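Local structure of Nrps/pks (Streptomyces albus, 4OPF) at residues A[6-10]-A[171-175]; A[84-89]-A[142-147]; A[105-111]-A[179-185]; A[136-141]-A[152-156]; A[227-231]-A[340-344]. The protein is a ketosynthase domain of the oxazolomycin assembly line and probably forms carbon-carbon bonds by condensing acyl units, as its family does. All coordinates share one frame; numbering follows the deposited sequence.

Contact 1: residues A[6-10]-A[171-175]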
# COMPACT_ATOMS: atom_id res chain seq x y z
N PRO A 6 3.88 -16.08 -13.64
CA PRO A 6 3.08 -15.26 -14.59
C PRO A 6 1.57 -15.35 -14.26
O PRO A 6 0.92 -16.34 -14.56
CB PRO A 6 3.42 -15.88 -15.95
CG PRO A 6 3.87 -17.31 -15.63
CD PRO A 6 4.08 -17.45 -14.14
N TYR A 7 1.03 -14.33 -13.62
CA TYR A 7 -0.31 -14.39 -13.04
C TYR A 7 -1.22 -13.36 -13.75
O TYR A 7 -1.03 -12.17 -13.57
CB TYR A 7 -0.23 -14.13 -11.52
CG TYR A 7 -1.59 -14.18 -10.83
CD1 TYR A 7 -2.12 -15.40 -10.41
CD2 TYR A 7 -2.34 -13.01 -10.60
CE1 TYR A 7 -3.37 -15.46 -9.80
CE2 TYR A 7 -3.59 -13.07 -9.99
CZ TYR A 7 -4.10 -14.28 -9.60
OH TYR A 7 -5.32 -14.37 -9.00
N ASP A 8 -2.17 -13.83 -14.54
CA ASP A 8 -2.92 -12.96 -15.46
C ASP A 8 -4.17 -12.35 -14.79
O ASP A 8 -5.00 -13.07 -14.25
CB ASP A 8 -3.39 -13.82 -16.63
CG ASP A 8 -2.24 -14.20 -17.63
OD1 ASP A 8 -1.29 -13.44 -17.83
OD2 ASP A 8 -2.37 -15.25 -18.27
N ILE A 9 -4.34 -11.06 -14.90
CA ILE A 9 -5.46 -10.40 -14.23
C ILE A 9 -6.29 -9.73 -15.29
O ILE A 9 -5.76 -8.93 -16.03
CB ILE A 9 -4.90 -9.40 -13.23
CG1 ILE A 9 -4.27 -10.11 -12.04
CG2 ILE A 9 -5.96 -8.42 -12.73
CD1 ILE A 9 -3.29 -9.20 -11.30
N ALA A 10 -7.59 -10.06 -15.34
CA ALA A 10 -8.51 -9.44 -16.27
C ALA A 10 -9.02 -8.08 -15.78
O ALA A 10 -9.35 -7.92 -14.61
CB ALA A 10 -9.70 -10.34 -16.50
N ALA A 171 -2.67 -6.09 -7.70
CA ALA A 171 -2.13 -7.33 -8.32
C ALA A 171 -1.49 -8.26 -7.28
O ALA A 171 -1.68 -9.47 -7.33
CB ALA A 171 -1.09 -6.96 -9.35
N GLN A 172 -0.75 -7.70 -6.34
CA GLN A 172 -0.18 -8.54 -5.27
C GLN A 172 -1.29 -9.18 -4.47
O GLN A 172 -1.22 -10.36 -4.13
CB GLN A 172 0.65 -7.73 -4.32
CG GLN A 172 1.70 -6.84 -4.99
CD GLN A 172 3.10 -7.26 -4.73
OE1 GLN A 172 3.64 -7.00 -3.66
NE2 GLN A 172 3.73 -7.90 -5.72
N ALA A 173 -2.37 -8.42 -4.20
CA ALA A 173 -3.44 -8.98 -3.42
C ALA A 173 -4.14 -10.10 -4.17
O ALA A 173 -4.54 -11.14 -3.60
CB ALA A 173 -4.41 -7.89 -2.98
N LEU A 174 -4.34 -9.90 -5.45
CA LEU A 174 -5.01 -10.91 -6.24
C LEU A 174 -4.11 -12.18 -6.39
O LEU A 174 -4.56 -13.29 -6.25
CB LEU A 174 -5.35 -10.34 -7.60
CG LEU A 174 -6.52 -9.38 -7.66
CD1 LEU A 174 -6.44 -8.58 -8.94
CD2 LEU A 174 -7.82 -10.12 -7.62
N ARG A 175 -2.84 -11.99 -6.69
CA ARG A 175 -1.87 -13.09 -6.84
C ARG A 175 -1.76 -13.95 -5.55
O ARG A 175 -1.71 -15.15 -5.63
CB ARG A 175 -0.51 -12.48 -7.26
CG ARG A 175 0.68 -13.41 -7.49
CD ARG A 175 2.05 -12.67 -7.36
NE ARG A 175 2.34 -11.68 -8.43
CZ ARG A 175 2.78 -11.97 -9.67
NH1 ARG A 175 3.00 -13.22 -10.05
NH2 ARG A 175 2.98 -11.01 -10.56
O HOH W 1 2.74 -11.72 -13.46

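Contact 2: residues A[84-89]-A[142-147]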
# COMPACT_ATOMS: atom_id res chain seq x y z
N LEU A 84 -15.34 9.72 -7.12
CA LEU A 84 -14.98 8.30 -7.08
C LEU A 84 -16.19 7.40 -6.85
O LEU A 84 -16.26 6.30 -7.40
CB LEU A 84 -13.99 8.01 -5.97
CG LEU A 84 -12.56 8.25 -6.34
CD1 LEU A 84 -11.75 7.99 -5.07
CD2 LEU A 84 -12.07 7.31 -7.45
N LEU A 85 -17.12 7.83 -6.00
CA LEU A 85 -18.35 7.05 -5.79
C LEU A 85 -19.13 6.85 -7.12
O LEU A 85 -19.54 5.73 -7.45
CB LEU A 85 -19.27 7.72 -4.75
CG LEU A 85 -18.79 7.54 -3.30
CD1 LEU A 85 -19.54 8.48 -2.39
CD2 LEU A 85 -19.07 6.11 -2.86
N GLU A 86 -19.30 7.93 -7.86
CA GLU A 86 -19.97 7.86 -9.17
C GLU A 86 -19.21 6.97 -10.11
O GLU A 86 -19.80 6.11 -10.75
CB GLU A 86 -20.09 9.21 -9.89
CG GLU A 86 -21.09 10.15 -9.37
CD GLU A 86 -21.33 11.37 -10.28
OE1 GLU A 86 -20.70 11.54 -11.37
OE2 GLU A 86 -22.18 12.20 -9.87
N GLU A 87 -17.94 7.24 -10.25
CA GLU A 87 -17.18 6.48 -11.25
C GLU A 87 -17.04 5.01 -10.88
O GLU A 87 -16.94 4.18 -11.77
CB GLU A 87 -15.83 7.06 -11.48
CG GLU A 87 -15.91 8.38 -12.21
CD GLU A 87 -16.52 8.24 -13.61
OE1 GLU A 87 -16.29 7.24 -14.37
OE2 GLU A 87 -17.25 9.17 -13.95
N THR A 88 -16.97 4.69 -9.59
CA THR A 88 -16.92 3.28 -9.20
C THR A 88 -18.26 2.63 -9.55
O THR A 88 -18.26 1.54 -10.11
CB THR A 88 -16.58 3.12 -7.72
OG1 THR A 88 -15.29 3.72 -7.48
CG2 THR A 88 -16.61 1.65 -7.30
N LEU A 89 -19.38 3.29 -9.25
CA LEU A 89 -20.66 2.80 -9.69
C LEU A 89 -20.67 2.56 -11.20
O LEU A 89 -21.15 1.51 -11.64
CB LEU A 89 -21.78 3.73 -9.30
CG LEU A 89 -23.16 3.33 -9.81
CD1 LEU A 89 -23.64 1.98 -9.26
CD2 LEU A 89 -24.11 4.43 -9.45
N ASN A 142 -14.45 5.35 1.87
CA ASN A 142 -15.80 5.68 1.42
C ASN A 142 -16.35 4.68 0.47
O ASN A 142 -17.50 4.39 0.51
CB ASN A 142 -15.84 7.01 0.70
CG ASN A 142 -15.89 8.14 1.65
OD1 ASN A 142 -16.65 8.11 2.60
ND2 ASN A 142 -15.08 9.16 1.41
N LEU A 143 -15.50 4.14 -0.41
CA LEU A 143 -15.96 3.20 -1.38
C LEU A 143 -16.29 1.88 -0.71
O LEU A 143 -17.32 1.26 -0.99
CB LEU A 143 -14.93 2.99 -2.49
CG LEU A 143 -14.50 4.22 -3.27
CD1 LEU A 143 -13.49 3.90 -4.35
CD2 LEU A 143 -15.69 4.86 -3.92
N SER A 144 -15.40 1.44 0.16
CA SER A 144 -15.60 0.19 0.87
C SER A 144 -16.86 0.29 1.71
O SER A 144 -17.60 -0.69 1.81
CB SER A 144 -14.42 -0.12 1.77
OG SER A 144 -13.25 -0.32 0.98
N HIS A 145 -17.08 1.43 2.34
CA HIS A 145 -18.25 1.61 3.17
C HIS A 145 -19.53 1.62 2.32
O HIS A 145 -20.45 0.85 2.59
CB HIS A 145 -18.15 2.90 3.99
CG HIS A 145 -19.35 3.16 4.83
ND1 HIS A 145 -20.37 4.01 4.44
CD2 HIS A 145 -19.71 2.68 6.04
CE1 HIS A 145 -21.30 4.04 5.38
NE2 HIS A 145 -20.92 3.24 6.35
N HIS A 146 -19.56 2.41 1.26
CA HIS A 146 -20.78 2.57 0.51
C HIS A 146 -21.17 1.30 -0.23
O HIS A 146 -22.33 0.97 -0.25
CB HIS A 146 -20.75 3.71 -0.49
CG HIS A 146 -21.96 3.69 -1.39
ND1 HIS A 146 -23.22 4.09 -0.96
CD2 HIS A 146 -22.13 3.19 -2.64
CE1 HIS A 146 -24.09 3.89 -1.94
NE2 HIS A 146 -23.46 3.33 -2.97
N PHE A 147 -20.22 0.59 -0.85
CA PHE A 147 -20.51 -0.60 -1.60
C PHE A 147 -20.39 -1.87 -0.77
O PHE A 147 -20.64 -2.96 -1.29
CB PHE A 147 -19.58 -0.64 -2.80
CG PHE A 147 -19.84 0.45 -3.81
CD1 PHE A 147 -20.97 0.39 -4.63
CD2 PHE A 147 -19.00 1.52 -3.93
CE1 PHE A 147 -21.22 1.37 -5.58
CE2 PHE A 147 -19.23 2.49 -4.90
CZ PHE A 147 -20.34 2.41 -5.72

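Contact 3: residues A[105-111]-A[179-185]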
# COMPACT_ATOMS: atom_id res chain seq x y z
N ARG A 105 -18.68 -8.77 -0.52
CA ARG A 105 -17.65 -9.64 -1.07
C ARG A 105 -16.24 -9.20 -0.73
O ARG A 105 -16.00 -8.07 -0.34
CB ARG A 105 -17.85 -9.75 -2.58
CG ARG A 105 -19.16 -10.50 -2.90
CD ARG A 105 -19.37 -10.67 -4.40
NE ARG A 105 -18.61 -11.84 -4.81
CZ ARG A 105 -19.04 -13.10 -4.78
NH1 ARG A 105 -18.19 -14.05 -5.12
NH2 ARG A 105 -20.29 -13.40 -4.48
N GLY A 106 -15.30 -10.13 -0.86
CA GLY A 106 -13.87 -9.88 -0.57
C GLY A 106 -13.16 -9.12 -1.66
O GLY A 106 -12.31 -9.65 -2.35
N ILE A 107 -13.56 -7.89 -1.84
CA ILE A 107 -13.10 -7.05 -2.92
C ILE A 107 -12.25 -5.93 -2.32
O ILE A 107 -12.73 -5.21 -1.48
CB ILE A 107 -14.31 -6.51 -3.71
CG1 ILE A 107 -15.09 -7.72 -4.29
CG2 ILE A 107 -13.85 -5.54 -4.78
CD1 ILE A 107 -16.18 -7.32 -5.23
N GLY A 108 -11.00 -5.81 -2.74
CA GLY A 108 -10.12 -4.76 -2.24
C GLY A 108 -10.33 -3.49 -3.04
O GLY A 108 -10.85 -3.51 -4.16
N VAL A 109 -9.99 -2.37 -2.42
CA VAL A 109 -10.09 -1.06 -2.99
C VAL A 109 -8.72 -0.39 -2.84
O VAL A 109 -8.19 -0.25 -1.75
CB VAL A 109 -11.12 -0.24 -2.25
CG1 VAL A 109 -11.19 1.20 -2.75
CG2 VAL A 109 -12.47 -0.89 -2.37
N TYR A 110 -8.16 0.05 -3.96
CA TYR A 110 -6.83 0.62 -4.01
C TYR A 110 -6.90 1.90 -4.79
O TYR A 110 -7.18 1.86 -6.00
CB TYR A 110 -5.86 -0.38 -4.68
CG TYR A 110 -5.84 -1.70 -3.95
CD1 TYR A 110 -5.05 -1.91 -2.84
CD2 TYR A 110 -6.74 -2.69 -4.27
CE1 TYR A 110 -5.06 -3.13 -2.15
CE2 TYR A 110 -6.75 -3.89 -3.61
CZ TYR A 110 -5.92 -4.10 -2.54
OH TYR A 110 -5.98 -5.32 -1.87
N VAL A 111 -6.70 3.03 -4.13
CA VAL A 111 -6.88 4.32 -4.76
C VAL A 111 -5.63 5.12 -4.80
O VAL A 111 -4.94 5.23 -3.79
CB VAL A 111 -7.92 5.17 -3.98
CG1 VAL A 111 -8.10 6.57 -4.56
CG2 VAL A 111 -9.25 4.44 -3.99
N VAL A 179 -7.79 -11.29 -2.07
CA VAL A 179 -9.07 -10.76 -2.56
C VAL A 179 -9.49 -11.58 -3.77
O VAL A 179 -8.63 -12.13 -4.48
CB VAL A 179 -8.96 -9.28 -2.94
CG1 VAL A 179 -8.56 -8.45 -1.74
CG2 VAL A 179 -7.92 -9.05 -4.05
N GLU A 180 -10.78 -11.67 -3.98
CA GLU A 180 -11.31 -12.25 -5.22
C GLU A 180 -11.38 -11.23 -6.36
O GLU A 180 -11.49 -11.60 -7.53
CB GLU A 180 -12.68 -12.88 -4.98
CG GLU A 180 -13.76 -11.87 -4.65
CD GLU A 180 -15.19 -12.37 -4.86
OE1 GLU A 180 -15.69 -13.14 -4.00
OE2 GLU A 180 -15.83 -11.95 -5.87
N ALA A 181 -11.35 -9.94 -6.03
CA ALA A 181 -11.43 -8.93 -7.05
C ALA A 181 -10.97 -7.65 -6.43
O ALA A 181 -10.84 -7.58 -5.22
CB ALA A 181 -12.86 -8.81 -7.55
N ALA A 182 -10.67 -6.67 -7.25
CA ALA A 182 -10.11 -5.40 -6.80
C ALA A 182 -10.61 -4.21 -7.60
O ALA A 182 -10.72 -4.27 -8.84
CB ALA A 182 -8.60 -5.43 -6.90
N VAL A 183 -10.92 -3.14 -6.91
CA VAL A 183 -11.20 -1.89 -7.54
C VAL A 183 -9.90 -1.09 -7.47
O VAL A 183 -9.31 -0.95 -6.38
CB VAL A 183 -12.28 -1.14 -6.74
CG1 VAL A 183 -12.42 0.27 -7.24
CG2 VAL A 183 -13.61 -1.85 -6.78
N VAL A 184 -9.46 -0.54 -8.58
CA VAL A 184 -8.27 0.29 -8.63
C VAL A 184 -8.69 1.61 -9.27
O VAL A 184 -9.31 1.61 -10.32
CB VAL A 184 -7.19 -0.38 -9.49
CG1 VAL A 184 -5.98 0.50 -9.73
CG2 VAL A 184 -6.72 -1.61 -8.78
N ALA A 185 -8.33 2.72 -8.67
CA ALA A 185 -8.74 4.00 -9.17
C ALA A 185 -7.60 4.99 -9.03
O ALA A 185 -6.73 4.85 -8.19
CB ALA A 185 -9.90 4.56 -8.35
O HOH W 2 -16.15 -12.76 -1.56

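Contact 4: residues A[136-141]-A[152-156]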
# COMPACT_ATOMS: atom_id res chain seq x y z
N GLN A 136 -7.60 10.36 6.02
CA GLN A 136 -6.48 10.13 5.06
C GLN A 136 -6.62 8.88 4.21
O GLN A 136 -5.96 8.76 3.14
CB GLN A 136 -5.11 10.12 5.74
CG GLN A 136 -4.67 11.50 6.24
CD GLN A 136 -5.85 12.39 6.60
OE1 GLN A 136 -6.41 13.09 5.74
NE2 GLN A 136 -6.26 12.36 7.88
N ASN A 137 -7.45 7.95 4.67
CA ASN A 137 -7.75 6.77 3.89
C ASN A 137 -9.14 6.90 3.31
O ASN A 137 -9.58 5.95 2.66
CB ASN A 137 -7.66 5.52 4.79
CG ASN A 137 -7.28 4.27 4.03
OD1 ASN A 137 -6.22 4.23 3.32
ND2 ASN A 137 -8.10 3.20 4.21
N TYR A 138 -9.82 8.07 3.56
CA TYR A 138 -11.25 8.21 3.26
C TYR A 138 -11.55 7.96 1.77
O TYR A 138 -12.61 7.46 1.45
CB TYR A 138 -11.82 9.59 3.70
CG TYR A 138 -11.20 10.74 2.92
CD1 TYR A 138 -11.69 11.11 1.68
CD2 TYR A 138 -10.13 11.45 3.43
CE1 TYR A 138 -11.13 12.17 0.97
CE2 TYR A 138 -9.55 12.49 2.71
CZ TYR A 138 -10.05 12.83 1.47
OH TYR A 138 -9.48 13.88 0.77
N LEU A 139 -10.62 8.26 0.85
CA LEU A 139 -10.90 8.07 -0.55
C LEU A 139 -11.22 6.59 -0.84
O LEU A 139 -12.13 6.34 -1.66
CB LEU A 139 -9.74 8.54 -1.46
CG LEU A 139 -9.53 10.06 -1.53
CD1 LEU A 139 -8.30 10.31 -2.35
CD2 LEU A 139 -10.70 10.77 -2.19
N ALA A 140 -10.46 5.67 -0.24
CA ALA A 140 -10.73 4.24 -0.38
C ALA A 140 -11.88 3.82 0.57
O ALA A 140 -12.80 3.08 0.18
CB ALA A 140 -9.47 3.44 -0.10
N ALA A 141 -11.84 4.27 1.80
CA ALA A 141 -12.81 3.82 2.84
C ALA A 141 -14.24 4.20 2.50
O ALA A 141 -15.14 3.42 2.79
CB ALA A 141 -12.48 4.38 4.24
N PRO A 152 -9.05 -5.45 1.70
CA PRO A 152 -8.28 -4.27 2.13
C PRO A 152 -8.64 -3.01 1.38
O PRO A 152 -8.98 -3.08 0.19
CB PRO A 152 -6.80 -4.67 1.86
CG PRO A 152 -6.82 -6.13 1.64
CD PRO A 152 -8.19 -6.51 1.14
N SER A 153 -8.60 -1.87 2.06
CA SER A 153 -9.02 -0.62 1.49
C SER A 153 -7.91 0.36 1.73
O SER A 153 -7.72 0.73 2.87
CB SER A 153 -10.23 -0.13 2.22
OG SER A 153 -10.86 0.99 1.59
N THR A 154 -7.21 0.78 0.69
CA THR A 154 -6.02 1.59 0.88
C THR A 154 -5.86 2.69 -0.15
O THR A 154 -6.25 2.57 -1.31
CB THR A 154 -4.71 0.72 0.85
OG1 THR A 154 -4.68 -0.06 -0.30
CG2 THR A 154 -4.65 -0.29 2.00
N VAL A 155 -5.29 3.79 0.30
CA VAL A 155 -5.01 4.90 -0.53
C VAL A 155 -3.49 5.07 -0.57
O VAL A 155 -2.84 5.04 0.48
CB VAL A 155 -5.56 6.21 0.07
CG1 VAL A 155 -5.18 7.39 -0.81
CG2 VAL A 155 -7.05 6.17 0.18
N VAL A 156 -2.96 5.38 -1.76
CA VAL A 156 -1.56 5.72 -1.91
C VAL A 156 -1.38 7.04 -2.60
O VAL A 156 -2.08 7.37 -3.55
CB VAL A 156 -0.75 4.62 -2.62
CG1 VAL A 156 -0.72 3.39 -1.73
CG2 VAL A 156 -1.38 4.21 -3.91
O HOH W 3 -3.27 5.49 3.52

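Contact 5: residues A[227-231]-A[340-344]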
# COMPACT_ATOMS: atom_id res chain seq x y z
N VAL A 227 -10.30 11.20 -13.45
CA VAL A 227 -10.64 10.03 -12.64
C VAL A 227 -10.82 8.81 -13.53
O VAL A 227 -11.36 8.88 -14.65
CB VAL A 227 -11.92 10.30 -11.78
CG1 VAL A 227 -13.09 10.68 -12.65
CG2 VAL A 227 -12.31 9.13 -10.88
N GLY A 228 -10.36 7.69 -13.02
CA GLY A 228 -10.52 6.41 -13.69
C GLY A 228 -10.65 5.32 -12.67
O GLY A 228 -10.02 5.36 -11.60
N VAL A 229 -11.51 4.35 -12.96
CA VAL A 229 -11.69 3.19 -12.10
C VAL A 229 -11.70 1.92 -12.92
O VAL A 229 -12.37 1.86 -13.97
CB VAL A 229 -13.03 3.29 -11.33
CG1 VAL A 229 -13.16 2.15 -10.38
CG2 VAL A 229 -13.12 4.64 -10.59
N LEU A 230 -10.93 0.93 -12.46
CA LEU A 230 -10.91 -0.45 -13.05
C LEU A 230 -11.45 -1.44 -12.04
O LEU A 230 -11.18 -1.31 -10.83
CB LEU A 230 -9.49 -0.89 -13.34
CG LEU A 230 -8.68 0.10 -14.15
CD1 LEU A 230 -7.29 -0.44 -14.28
CD2 LEU A 230 -9.32 0.33 -15.52
N LEU A 231 -12.21 -2.42 -12.52
CA LEU A 231 -12.52 -3.58 -11.73
C LEU A 231 -11.68 -4.74 -12.29
O LEU A 231 -11.74 -5.03 -13.49
CB LEU A 231 -14.02 -3.89 -11.72
CG LEU A 231 -14.47 -5.15 -10.93
CD1 LEU A 231 -14.30 -5.03 -9.44
CD2 LEU A 231 -15.92 -5.50 -11.18
N ILE A 340 -3.61 6.32 -14.38
CA ILE A 340 -4.84 5.61 -14.65
C ILE A 340 -5.34 6.07 -16.03
O ILE A 340 -5.92 5.28 -16.73
CB ILE A 340 -5.95 5.74 -13.53
CG1 ILE A 340 -6.99 4.64 -13.73
CG2 ILE A 340 -6.66 7.04 -13.59
CD1 ILE A 340 -6.45 3.32 -13.29
N ALA A 341 -5.10 7.32 -16.40
CA ALA A 341 -5.39 7.78 -17.76
C ALA A 341 -4.61 7.03 -18.83
O ALA A 341 -5.17 6.64 -19.86
CB ALA A 341 -5.11 9.25 -17.88
N GLY A 342 -3.35 6.75 -18.54
CA GLY A 342 -2.52 5.97 -19.38
C GLY A 342 -2.93 4.53 -19.48
O GLY A 342 -2.95 4.00 -20.57
N VAL A 343 -3.29 3.89 -18.36
CA VAL A 343 -3.71 2.52 -18.40
C VAL A 343 -5.02 2.40 -19.16
O VAL A 343 -5.15 1.50 -19.97
CB VAL A 343 -3.84 1.96 -16.96
CG1 VAL A 343 -4.60 0.64 -16.92
CG2 VAL A 343 -2.43 1.76 -16.38
N ILE A 344 -5.96 3.30 -18.95
CA ILE A 344 -7.27 3.23 -19.64
C ILE A 344 -7.09 3.43 -21.17
O ILE A 344 -7.66 2.68 -21.97
CB ILE A 344 -8.28 4.23 -19.04
CG1 ILE A 344 -8.67 3.73 -17.62
CG2 ILE A 344 -9.51 4.40 -19.91
CD1 ILE A 344 -9.54 4.68 -16.84

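Contact 1: residues A[6-10]-A[171-175]
Tyr7 lays its ring against the last turn of helix 162-175, where Arg175 CA sits 3.7 Å from the Tyr7 ring centroid and 15° off the normal, a CH-pi contact over one face. Leu174 CB touches the same ring at Tyr7 CE2, 4.0 Å away. The Arg175 side chain then slides past the tyrosine in the opposite sense: CB and CG run beside the ring, and a bend at chi3 (-69°) turns the guanidinium so that one of its faces covers the methylene, with NH1 3.7 Å from Tyr7 CB. A long flexible arginine suits this place, since its methylenes pack on the ring while the guanidinium still donates from NH2 to a water (3.0 Å), which also accepts from Tyr7 N (3.1 Å). Deeper in, where strand 9-17 of the thiolase-fold sheet begins, branched carbon replaces the ring. Ile9 CD1 rests 3.7 Å from Ala171 CB, alanine being small enough to let the isoleucine come close to the helix, while Ile9 CG2 reaches Leu174 CD1 at 3.8 Å. Leu232 and Pro234 of strand 226-234 back these residues, Leu232 touching both Ile9 and Leu174. On the helix, Gln172 NE2 bonds Ser176 OG of the second subunit, so this turn also faces the dimer partner.

Contact 2: residues A[84-89]-A[142-147]
Leu85 and Leu143 lie where two helical segments draw together, their CA atoms 6.3 Å apart; the axes of 84-89 and 142-147 pass at 10.4 Å and cross at -57°. Leu85 is a knob in a hole made by Asn142, Leu143, His146 and Phe147. Its branch CD2 does the touching, 3.8 Å from both Leu143 CD2 and His146 CB; leucine is long enough to carry this methyl between the residues of the hole. In the thiolase fold these helices belong to an outer layer laid on the sheet: Leu84 packs on Val111 and Leu143 on Val109. Phe147 fills the C-terminal part of the interface. With CG anti to its carbonyl carbon (chi1 -67°), its ring extends toward helix 79-95, where CE2 meets the methyl Thr88 CG2 at 3.7 Å and Leu85 O lies in the ring plane at the edge, 3.8 Å from Phe147 CZ. Within its own segment, His146 CD2 sits over the centre of the phenylalanine face. Thr88 suits a mixed setting: the methyl goes to the ring, whereas OG1 is buried and donates to Leu84 O at 2.8 Å. That carbonyl also receives Thr88 N, from the other face of its plane.

Contact 3: residues A[105-111]-A[179-185]
Glu180 OE2 takes two N-H groups of Arg105: a straight bond from NE (3.0 Å, 163°) and a weak one from NH1, while NH1 also makes a weak bond to Glu180 OE1. The two side chains cross at about a right angle, and their planes are 70° apart, so this salt bridge is not the flat, paired kind. OE2 lies in the guanidinium plane, and NE comes to its syn side but tilted out of the carboxylate plane. A water links Glu180 OE1 to Gly106 N. With Glu180 cut back to alanine, the Arg105 guanidinium would probably lose its anionic mate and be free to swing, and the water would lose one partner. Beyond this exposed end the chains become neighbouring parallel strands of the thiolase-fold sheet. Gly108 lies across from Ala182: its N bonds Ala181 O at 3.1 Å and its O receives Val183 N at 2.8 Å. The ladder continues with Tyr110 N to Val183 O (2.9 Å) and Ala185 N to Tyr110 O (3.0 Å). Val109 and Val111 line the face covered by helix 138-147, and Tyr110 and Val184 the face packed on helix 162-175. Tyr110 has CG beside the backbone N (chi1 -57°), which lays the ring back along the strand, its edge at CE2 4.1 Å from Ala182 CB. A beta carbon on Gly108 would clash with that CE2 and crowd Val179 CG1, consistent with a glycine here.

Contact 4: residues A[136-141]-A[152-156]
Asn137 leads its side chain from the residue just before helix 138-147 to strand 153-156, the outermost strand, within this chain, of the thiolase-fold sheet. From CB the chain goes to CG, set anti to the backbone N (chi1 -151°), and this turn lays the amide alongside the strand, CG 3.8 Å from Ser153 O. One branch, ND2, donates to that same Ser153 O over 2.8 Å in a nearly straight bond (172°), with the acceptor in the amide plane of Asn137 but the N-H above the plane of the serine carbonyl. The other branch, OD1, accepts from Val155 N at 3.2 Å, the donor tilted from the plane of the amide. Two opposite polarities on one flat group suit a strand edge, because asparagine satisfies a carbonyl and an N-H that flank Thr154, while Thr154 itself bonds through its backbone to strand 107-112. A water lies by both OD1 and Val155 O. Asp157 of the second subunit packs against Asn137, placing the amide beside the dimer interface. Val155 also turns its CG2 to the first helical turn, 3.5 Å from Ala140 N and 3.9 Å from Leu139 CB; a beta-branched valine packs here without a long tip. Ala140 is small enough to sit close on the strand, and Ser153, whose hydroxyl pairs with Ser144 OG, has its OG 3.3 Å from Ala140 CB.

Contact 5: residues A[227-231]-A[340-344]
Leu230 and Ile340 meet tip to tip where strand 226-234 packs on helix 338-352, one of the helices buried at the centre of the thiolase fold; the two segments cross at 55°, their axes 8.2 Å apart. No hydrogen bond crosses the contact. Among side chains, Leu230 carries most of it, its fork dividing the work: CD1 touches Ile340 CD1 at 4.0 Å and Val343 CG1 at 3.9 Å, while CD2 passes alongside Ile344 CG1 at 4.0 Å. Ile340 has CG1 anti to its backbone N (chi1 -163°), which, with chi2 near +75°, brings CD1 to the leucine and leaves CG2 over the strand. A second kind of contact sets these branches against bare backbone. Ile340 CG1 lies 3.8 Å from Gly228 O, and a beta carbon at Gly228 would collide both with this atom and with Ile344 CD1, so the glycine lets the two isoleucines close on the strand. Were Ile340 reduced to alanine, a gap would be likely to open over Gly228, and the Leu230 tip would have less to hold it. Around them Ile340 also rests on Ala163 and Val343 on Leu164, both of helix 162-175, while Val229 faces the outer helix 79-95. Ile344 also meets the glycine, its CD1 3.7 Å from Gly228 CA.

Strands 153-156, 107-112, 181-188, 226-234 and 9-17 follow one another across one half of the sheet, and every contact lies on or against them. Contact 3 joins two of them, with contact 4 beside it and contact 5 on the other flank, their centres about 11 and 14 Å from its own. Contact 2 covers one face from outside, sharing helix 138-147 with contact 4; contacts 1 and 5 bring helices 162-175 and 338-352 to the opposite face, the centres of these two contacts about 17 Å apart. Along the chain contacts 2 and 4 are nested within the loop closed by contact 1, and contact 5 follows. Contacts 1, 2 and 4 also touch the second subunit, tying this layered half to the dimer.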